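Local coordinates for pheromome Binding Protein (Epiphyas postvittana, PDB 6VQ5) that probably binds and carries hydrophobic odorants such as pheromones, as a small all-helical member of the insect PBP/GOBP family, at residues Y34-E39 against E113-F118; E17-E22 against I52-K57. All coordinates share one frame; numbering follows the deposited sequence.

How the interactions relate
From the N terminus, helix 13-23 leads through helix 28-37 to helix 46-58, where the disulfide of interaction 2 closes the first loop by linking segment 17-22 to 52-57. Interaction 1 opens inside that loop, at the end of helix 28-37, and closes only at 113-118 on helix 107-121, after a long excursion through helices 70-79 and 84-100. The two contacts therefore cross and do not nest. The centres of interactions 1 and 2 lie about 17 Å apart. Interaction 2 ties helix 13-23 to helix 46-58, interaction 1 ties helix 28-37 directly to helix 107-121, and packing of Ala-115 CB on Ile-52 CD1, 4.0 Å apart, connects the two.

Interaction 1. Residues Y34-E39 against E113-F118; sequences YNYWKE and EIAKCF
Tyr-36 reaches from the C-terminal end of helix 28-37 to helix 107-121 and gives its hydroxyl hydrogen to the backbone of Ala-115, a side-chain-to-backbone tie within the all-helical PBP/GOBP fold. With CG anti to the backbone N (chi1 166°), the phenol extends across to helix 107-121, the hydroxyl leading. Ala-115 O meets the ring at its edge and in its plane, 3.2 Å from Tyr-36 CE1. Tyrosine suits the place because a flat apolar ring bridges the distance and a polar tip finishes it; alanine suits the other side because Ala-115 CB is small and lets the phenol come close, 3.9 Å from Tyr-36 CE1. A phenylalanine in place of Tyr-36 would probably fill much of the same space but leave Ala-115 O without this donor and the two helices less firmly joined. Phe-118 turns its own edge to the hydroxyl, with Phe-118 CD2 4.1 Å from Tyr-36 OH, while its ring also packs on Leu-90, Ile-93 and Leu-94 of helix 84-100. Just beyond Tyr-36 the helix ends in a Schellman motif with Glu-39, at positive phi, as its C-prime residue; Glu-39 OE2 is hydrogen-bonded to Thr-120 OG1. The hydrogen bond from Tyr-36 OH to Ala-115 O measures 2.6 Å, the donor standing above the carbonyl plane, 47° out of it.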
ATOM      1  N   TYR A  34      -6.486   9.110  -2.308  1.00 62.85           N
ATOM      2  CA  TYR A  34      -7.787   9.014  -3.019  1.00 64.76           C
ATOM      3  C   TYR A  34      -7.533   8.773  -4.516  1.00 63.29           C
ATOM      4  O   TYR A  34      -8.142   7.879  -5.125  1.00 64.62           O
ATOM      5  CB  TYR A  34      -8.608  10.284  -2.797  1.00 65.67           C
ATOM      6  CG  TYR A  34      -9.928  10.284  -3.518  1.00 65.92           C
ATOM      7  CD1 TYR A  34     -11.004   9.564  -3.029  1.00 67.56           C
ATOM      8  CD2 TYR A  34     -10.089  10.974  -4.707  1.00 65.87           C
ATOM      9  CE1 TYR A  34     -12.227   9.565  -3.679  1.00 69.46           C
ATOM     10  CE2 TYR A  34     -11.309  10.992  -5.367  1.00 66.66           C
ATOM     11  CZ  TYR A  34     -12.380  10.284  -4.852  1.00 68.54           C
ATOM     12  OH  TYR A  34     -13.588  10.269  -5.485  1.00 70.59           O
ATOM     13  N   ASN A  35      -6.613   9.542  -5.095  1.00 62.58           N
ATOM     14  CA  ASN A  35      -6.241   9.455  -6.531  1.00 61.56           C
ATOM     15  C   ASN A  35      -5.637   8.078  -6.819  1.00 60.28           C
ATOM     16  O   ASN A  35      -6.122   7.386  -7.721  1.00 62.15           O
ATOM     17  CB  ASN A  35      -5.340  10.626  -6.913  1.00 60.24           C
ATOM     18  CG  ASN A  35      -6.137  11.903  -7.057  1.00 58.76           C
ATOM     19  OD1 ASN A  35      -7.358  11.870  -7.188  1.00 61.39           O
ATOM     20  ND2 ASN A  35      -5.463  13.029  -7.022  1.00 56.64           N
ATOM     21  N   TYR A  36      -4.630   7.695  -6.059  1.00 59.82           N
ATOM     22  CA  TYR A  36      -4.101   6.311  -6.018  1.00 60.00           C
ATOM     23  C   TYR A  36      -5.256   5.305  -6.086  1.00 59.50           C
ATOM     24  O   TYR A  36      -5.203   4.357  -6.880  1.00 58.47           O
ATOM     25  CB  TYR A  36      -3.333   6.075  -4.720  1.00 60.20           C
ATOM     26  CG  TYR A  36      -3.053   4.620  -4.451  1.00 61.68           C
ATOM     27  CD1 TYR A  36      -2.214   3.900  -5.281  1.00 60.55           C
ATOM     28  CD2 TYR A  36      -3.625   3.960  -3.377  1.00 62.38           C
ATOM     29  CE1 TYR A  36      -1.927   2.570  -5.029  1.00 61.98           C
ATOM     30  CE2 TYR A  36      -3.344   2.627  -3.114  1.00 62.64           C
ATOM     31  CZ  TYR A  36      -2.501   1.925  -3.948  1.00 62.81           C
ATOM     32  OH  TYR A  36      -2.227   0.608  -3.721  1.00 64.24           O
ATOM     33  N   TRP A  37      -6.264   5.460  -5.231  1.00 59.80           N
ATOM     34  CA  TRP A  37      -7.299   4.413  -5.102  1.00 61.22           C
ATOM     35  C   TRP A  37      -8.185   4.434  -6.353  1.00 63.27           C
ATOM     36  O   TRP A  37      -8.701   3.354  -6.755  1.00 62.60           O
ATOM     37  CB  TRP A  37      -8.106   4.521  -3.808  1.00 62.11           C
ATOM     38  CG  TRP A  37      -8.730   3.192  -3.556  1.00 65.44           C
ATOM     39  CD1 TRP A  37     -10.026   2.835  -3.771  1.00 68.67           C
ATOM     40  CD2 TRP A  37      -8.028   1.976  -3.247  1.00 67.26           C
ATOM     41  NE1 TRP A  37     -10.187   1.492  -3.561  1.00 71.38           N
ATOM     42  CE2 TRP A  37      -8.979   0.938  -3.232  1.00 69.77           C
ATOM     43  CE3 TRP A  37      -6.696   1.663  -2.946  1.00 67.63           C
ATOM     44  CZ2 TRP A  37      -8.640  -0.380  -2.923  1.00 72.27           C
ATOM     45  CZ3 TRP A  37      -6.359   0.360  -2.631  1.00 68.76           C
ATOM     46  CH2 TRP A  37      -7.322  -0.649  -2.621  1.00 70.94           C
ATOM     47  N   LYS A  38      -8.356   5.609  -6.971  1.00 62.16           N
ATOM     48  CA  LYS A  38      -9.188   5.692  -8.189  1.00 63.99           C
ATOM     49  C   LYS A  38      -8.318   5.444  -9.426  1.00 63.75           C
ATOM     50  O   LYS A  38      -8.826   5.571 -10.528  1.00 65.67           O
ATOM     51  CB  LYS A  38     -10.049   6.956  -8.151  1.00 64.58           C
ATOM     52  CG  LYS A  38      -9.464   8.195  -8.768  1.00 63.92           C
ATOM     53  CD  LYS A  38     -10.465   9.324  -8.785  1.00 64.97           C
ATOM     54  CE  LYS A  38      -9.767  10.619  -9.122  1.00 64.49           C
ATOM     55  NZ  LYS A  38     -10.736  11.715  -9.228  1.00 67.48           N
ATOM     56  N   GLU A  39      -7.056   5.084  -9.235  1.00 64.92           N
ATOM     57  CA  GLU A  39      -6.128   4.592 -10.283  1.00 66.09           C
ATOM     58  C   GLU A  39      -5.626   5.745 -11.161  1.00 67.12           C
ATOM     59  O   GLU A  39      -5.231   5.450 -12.309  1.00 70.05           O
ATOM     60  CB  GLU A  39      -6.812   3.488 -11.090  1.00 68.67           C
ATOM     61  CG  GLU A  39      -5.951   2.239 -11.237  1.00 70.14           C
ATOM     62  CD  GLU A  39      -6.591   1.088 -11.987  1.00 72.62           C
ATOM     63  OE1 GLU A  39      -7.722   1.270 -12.479  1.00 74.49           O
ATOM     64  OE2 GLU A  39      -5.955   0.022 -12.098  1.00 75.05           O
ATOM     65  N   GLU A 113       5.689   2.059  -6.176  1.00 69.18           N
ATOM     66  CA  GLU A 113       5.600   1.143  -7.336  1.00 69.88           C
ATOM     67  C   GLU A 113       4.849  -0.135  -6.934  1.00 69.91           C
ATOM     68  O   GLU A 113       3.912  -0.529  -7.654  1.00 70.29           O
ATOM     69  CB  GLU A 113       7.003   0.875  -7.895  1.00 74.63           C
ATOM     70  CG  GLU A 113       7.601   2.073  -8.624  1.00 75.89           C
ATOM     71  CD  GLU A 113       6.632   2.753  -9.587  1.00 76.06           C
ATOM     72  OE1 GLU A 113       6.112   2.028 -10.503  1.00 78.61           O
ATOM     73  OE2 GLU A 113       6.375   3.991  -9.425  1.00 71.48           O
ATOM     74  N   ILE A 114       5.210  -0.768  -5.825  1.00 71.12           N
ATOM     75  CA  ILE A 114       4.481  -1.989  -5.363  1.00 72.71           C
ATOM     76  C   ILE A 114       3.007  -1.625  -5.166  1.00 69.22           C
ATOM     77  O   ILE A 114       2.158  -2.415  -5.601  1.00 69.39           O
ATOM     78  CB  ILE A 114       5.122  -2.609  -4.100  1.00 75.42           C
ATOM     79  CG1 ILE A 114       6.513  -3.174  -4.405  1.00 78.22           C
ATOM     80  CG2 ILE A 114       4.217  -3.668  -3.484  1.00 76.69           C
ATOM     81  CD1 ILE A 114       7.371  -3.396  -3.184  1.00 81.29           C
ATOM     82  N   ALA A 115       2.718  -0.475  -4.557  1.00 67.53           N
ATOM     83  CA  ALA A 115       1.337  -0.044  -4.230  1.00 67.87           C
ATOM     84  C   ALA A 115       0.522   0.120  -5.520  1.00 66.73           C
ATOM     85  O   ALA A 115      -0.665  -0.291  -5.526  1.00 67.79           O
ATOM     86  CB  ALA A 115       1.354   1.231  -3.421  1.00 68.02           C
ATOM     87  N   LYS A 116       1.136   0.670  -6.573  1.00 64.45           N
ATOM     88  CA  LYS A 116       0.488   0.893  -7.895  1.00 65.01           C
ATOM     89  C   LYS A 116       0.278  -0.447  -8.614  1.00 66.84           C
ATOM     90  O   LYS A 116      -0.816  -0.680  -9.149  1.00 68.54           O
ATOM     91  CB  LYS A 116       1.349   1.815  -8.752  1.00 64.12           C
ATOM     92  CG  LYS A 116       1.368   3.262  -8.299  1.00 62.91           C
ATOM     93  CD  LYS A 116       1.826   4.192  -9.392  1.00 62.77           C
ATOM     94  CE  LYS A 116       3.326   4.202  -9.586  1.00 63.48           C
ATOM     95  NZ  LYS A 116       3.673   5.013 -10.766  1.00 63.77           N
ATOM     96  N   CYS A 117       1.311  -1.279  -8.653  1.00 66.75           N
ATOM     97  CA  CYS A 117       1.252  -2.658  -9.180  1.00 67.64           C
ATOM     98  C   CYS A 117       0.105  -3.404  -8.491  1.00 68.51           C
ATOM     99  O   CYS A 117      -0.736  -3.993  -9.188  1.00 69.95           O
ATOM    100  CB  CYS A 117       2.587  -3.353  -8.958  1.00 69.06           C
ATOM    101  SG  CYS A 117       2.556  -5.100  -9.421  1.00 71.55           S
ATOM    102  N   PHE A 118       0.063  -3.354  -7.162  1.00 69.40           N
ATOM    103  CA  PHE A 118      -0.981  -4.003  -6.329  1.00 71.14           C
ATOM    104  C   PHE A 118      -2.369  -3.494  -6.743  1.00 70.52           C
ATOM    105  O   PHE A 118      -3.213  -4.291  -7.168  1.00 70.54           O
ATOM    106  CB  PHE A 118      -0.727  -3.744  -4.843  1.00 70.42           C
ATOM    107  CG  PHE A 118      -1.815  -4.272  -3.956  1.00 70.97           C
ATOM    108  CD1 PHE A 118      -1.940  -5.633  -3.740  1.00 74.43           C
ATOM    109  CD2 PHE A 118      -2.731  -3.410  -3.365  1.00 70.87           C
ATOM    110  CE1 PHE A 118      -2.951  -6.123  -2.922  1.00 77.95           C
ATOM    111  CE2 PHE A 118      -3.756  -3.898  -2.566  1.00 73.68           C
ATOM    112  CZ  PHE A 118      -3.855  -5.254  -2.333  1.00 77.21           C
TER

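Interaction 2. Residues E17-E22 against I52-K57; sequences EECKKE and IVCMSK
Cys-19 and Cys-54 are joined by a disulfide, one of the covalent links that hold together the helices of this pheromone-binding-protein fold. Its path can be followed from Cys-19 CB, which leaves helix 13-23 toward the partner helix and lies 3.7 Å from Cys-54 CB. Next comes Cys-19 SG, placed anti to its own carbonyl carbon (chi1 -71°) and bonded to Cys-54 SG at 2.0 Å. Cys-19 SG also rests against Met-55, 3.4 Å from Met-55 N and 3.8 Å from Met-55 CG. On the far side Cys-54 SG stands anti to its backbone N, and the bridge turns through a chi3 of -88°, close to the 90° magnitude that a relaxed disulfide prefers. Cysteine fits both positions because Cys-19 CA and Cys-54 CA approach to 5.9 Å, near enough for two short side chains to meet. At the outer border Glu-22 OE1 comes 3.8 Å from Cys-54 SG, but the carboxylate has its main partner in Lys-58, which also pairs with Glu-18. Met-55, flexible and apolar, fills in beside the sulfur and packs on Val-15 and Leu-16 of helix 13-23. The two helical segments cross at 129° with axes 9.3 Å apart, and helix 46-58 lies between helices 13-23 and 107-121, touching the latter also through Val-53 on Ala-111.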
ATOM      1  N   GLU A  17      -2.701   9.611   9.963  1.00 77.23           N
ATOM      2  CA  GLU A  17      -2.547  10.852  10.769  1.00 77.12           C
ATOM      3  C   GLU A  17      -1.195  10.847  11.478  1.00 80.29           C
ATOM      4  O   GLU A  17      -0.560  11.917  11.541  1.00 81.10           O
ATOM      5  CB  GLU A  17      -3.683  10.986  11.778  1.00 78.61           C
ATOM      6  CG  GLU A  17      -4.982  11.480  11.171  1.00 76.82           C
ATOM      7  CD  GLU A  17      -4.878  12.734  10.321  1.00 73.24           C
ATOM      8  OE1 GLU A  17      -4.568  13.793  10.854  1.00 75.70           O
ATOM      9  OE2 GLU A  17      -5.084  12.644   9.119  1.00 70.67           O
ATOM     10  N   GLU A  18      -0.781   9.707  12.026  1.00 84.45           N
ATOM     11  CA  GLU A  18       0.530   9.603  12.714  1.00 89.10           C
ATOM     12  C   GLU A  18       1.612   9.899  11.684  1.00 87.49           C
ATOM     13  O   GLU A  18       2.419  10.808  11.936  1.00 90.19           O
ATOM     14  CB  GLU A  18       0.737   8.232  13.358  1.00 92.38           C
ATOM     15  CG  GLU A  18      -0.026   8.059  14.653  1.00 95.53           C
ATOM     16  CD  GLU A  18       0.221   6.730  15.339  1.00 99.92           C
ATOM     17  OE1 GLU A  18       0.857   5.852  14.735  1.00 97.50           O
ATOM     18  OE2 GLU A  18      -0.179   6.593  16.513  1.00109.06           O
ATOM     19  N   CYS A  19       1.583   9.190  10.555  1.00 84.95           N
ATOM     20  CA  CYS A  19       2.591   9.304   9.476  1.00 82.96           C
ATOM     21  C   CYS A  19       2.641  10.734   8.952  1.00 81.85           C
ATOM     22  O   CYS A  19       3.753  11.193   8.615  1.00 82.68           O
ATOM     23  CB  CYS A  19       2.300   8.299   8.375  1.00 80.24           C
ATOM     24  SG  CYS A  19       2.673   6.622   8.943  1.00 84.92           S
ATOM     25  N   LYS A  20       1.490  11.411   8.914  1.00 82.71           N
ATOM     26  CA  LYS A  20       1.369  12.796   8.384  1.00 82.87           C
ATOM     27  C   LYS A  20       2.223  13.706   9.282  1.00 84.22           C
ATOM     28  O   LYS A  20       2.995  14.522   8.760  1.00 81.98           O
ATOM     29  CB  LYS A  20      -0.107  13.208   8.275  1.00 82.37           C
ATOM     30  CG  LYS A  20      -0.417  14.256   7.218  1.00 81.70           C
ATOM     31  CD  LYS A  20      -1.641  15.118   7.511  1.00 85.40           C
ATOM     32  CE  LYS A  20      -2.905  14.321   7.767  1.00 86.14           C
ATOM     33  NZ  LYS A  20      -4.076  15.200   8.011  1.00 86.20           N
ATOM     34  N   LYS A  21       2.123  13.538  10.596  1.00 90.26           N
ATOM     35  CA  LYS A  21       2.865  14.370  11.595  1.00 95.89           C
ATOM     36  C   LYS A  21       4.380  14.029  11.602  1.00 95.28           C
ATOM     37  O   LYS A  21       5.223  14.971  11.447  1.00 95.88           O
ATOM     38  CB  LYS A  21       2.297  14.154  12.996  1.00102.95           C
ATOM     39  CG  LYS A  21       0.967  14.840  13.277  1.00106.20           C
ATOM     40  CD  LYS A  21       0.576  14.715  14.743  1.00113.58           C
ATOM     41  CE  LYS A  21      -0.914  14.864  14.975  1.00115.84           C
ATOM     42  NZ  LYS A  21      -1.226  15.043  16.419  1.00121.73           N
ATOM     43  N   GLU A  22       4.709  12.739  11.718  1.00 93.19           N
ATOM     44  CA  GLU A  22       6.098  12.210  11.649  1.00 95.11           C
ATOM     45  C   GLU A  22       6.842  12.716  10.403  1.00 93.93           C
ATOM     46  O   GLU A  22       8.014  13.097  10.574  1.00 95.84           O
ATOM     47  CB  GLU A  22       6.098  10.682  11.650  1.00 95.30           C
ATOM     48  CG  GLU A  22       5.526  10.097  12.920  1.00 99.71           C
ATOM     49  CD  GLU A  22       5.804   8.618  13.103  1.00102.95           C
ATOM     50  OE1 GLU A  22       6.423   8.009  12.194  1.00102.28           O
ATOM     51  OE2 GLU A  22       5.392   8.076  14.153  1.00105.93           O
ATOM     52  N   ILE A  52       3.505   5.475   2.600  1.00 71.74           N
ATOM     53  CA  ILE A  52       3.039   4.057   2.502  1.00 72.15           C
ATOM     54  C   ILE A  52       4.022   3.155   3.261  1.00 74.85           C
ATOM     55  O   ILE A  52       3.570   2.186   3.915  1.00 75.70           O
ATOM     56  CB  ILE A  52       2.855   3.638   1.030  1.00 70.06           C
ATOM     57  CG1 ILE A  52       1.689   4.384   0.382  1.00 69.30           C
ATOM     58  CG2 ILE A  52       2.662   2.139   0.925  1.00 71.18           C
ATOM     59  CD1 ILE A  52       1.736   4.423  -1.123  1.00 69.08           C
ATOM     60  N   VAL A  53       5.317   3.471   3.200  1.00 75.32           N
ATOM     61  CA  VAL A  53       6.351   2.789   4.034  1.00 79.84           C
ATOM     62  C   VAL A  53       5.990   3.015   5.503  1.00 81.13           C
ATOM     63  O   VAL A  53       5.834   2.021   6.224  1.00 83.37           O
ATOM     64  CB  VAL A  53       7.771   3.283   3.701  1.00 81.17           C
ATOM     65  CG1 VAL A  53       8.807   2.795   4.702  1.00 85.19           C
ATOM     66  CG2 VAL A  53       8.147   2.868   2.290  1.00 80.30           C
ATOM     67  N   CYS A  54       5.832   4.278   5.901  1.00 80.78           N
ATOM     68  CA  CYS A  54       5.493   4.690   7.290  1.00 83.13           C
ATOM     69  C   CYS A  54       4.261   3.920   7.779  1.00 82.69           C
ATOM     70  O   CYS A  54       4.312   3.371   8.894  1.00 84.93           O
ATOM     71  CB  CYS A  54       5.239   6.187   7.401  1.00 81.57           C
ATOM     72  SG  CYS A  54       4.714   6.653   9.070  1.00 84.93           S
ATOM     73  N   MET A  55       3.196   3.893   6.981  1.00 80.27           N
ATOM     74  CA  MET A  55       1.916   3.256   7.378  1.00 81.62           C
ATOM     75  C   MET A  55       2.123   1.742   7.456  1.00 82.30           C
ATOM     76  O   MET A  55       1.618   1.134   8.421  1.00 84.37           O
ATOM     77  CB  MET A  55       0.775   3.591   6.411  1.00 79.05           C
ATOM     78  CG  MET A  55       0.316   5.045   6.466  1.00 79.02           C
ATOM     79  SD  MET A  55      -0.848   5.432   5.106  1.00 80.06           S
ATOM     80  CE  MET A  55      -2.211   4.358   5.552  1.00 81.95           C
ATOM     81  N   SER A  56       2.863   1.178   6.498  1.00 81.34           N
ATOM     82  CA  SER A  56       3.140  -0.282   6.385  1.00 83.63           C
ATOM     83  C   SER A  56       3.868  -0.773   7.648  1.00 87.92           C
ATOM     84  O   SER A  56       3.418  -1.764   8.250  1.00 89.75           O
ATOM     85  CB  SER A  56       3.906  -0.600   5.106  1.00 81.60           C
ATOM     86  OG  SER A  56       3.105  -0.357   3.951  1.00 75.83           O
ATOM     87  N   LYS A  57       4.912  -0.062   8.071  1.00 90.99           N
ATOM     88  CA  LYS A  57       5.675  -0.352   9.313  1.00 97.84           C
ATOM     89  C   LYS A  57       4.740  -0.346  10.529  1.00100.85           C
ATOM     90  O   LYS A  57       4.768  -1.321  11.303  1.00105.63           O
ATOM     91  CB  LYS A  57       6.798   0.673   9.485  1.00100.72           C
ATOM     92  CG  LYS A  57       8.033   0.380   8.647  1.00102.89           C
ATOM     93  CD  LYS A  57       8.985   1.544   8.523  1.00105.42           C
ATOM     94  CE  LYS A  57      10.313   1.131   7.925  1.00109.15           C
ATOM     95  NZ  LYS A  57      11.224   2.288   7.759  1.00111.20           N
TER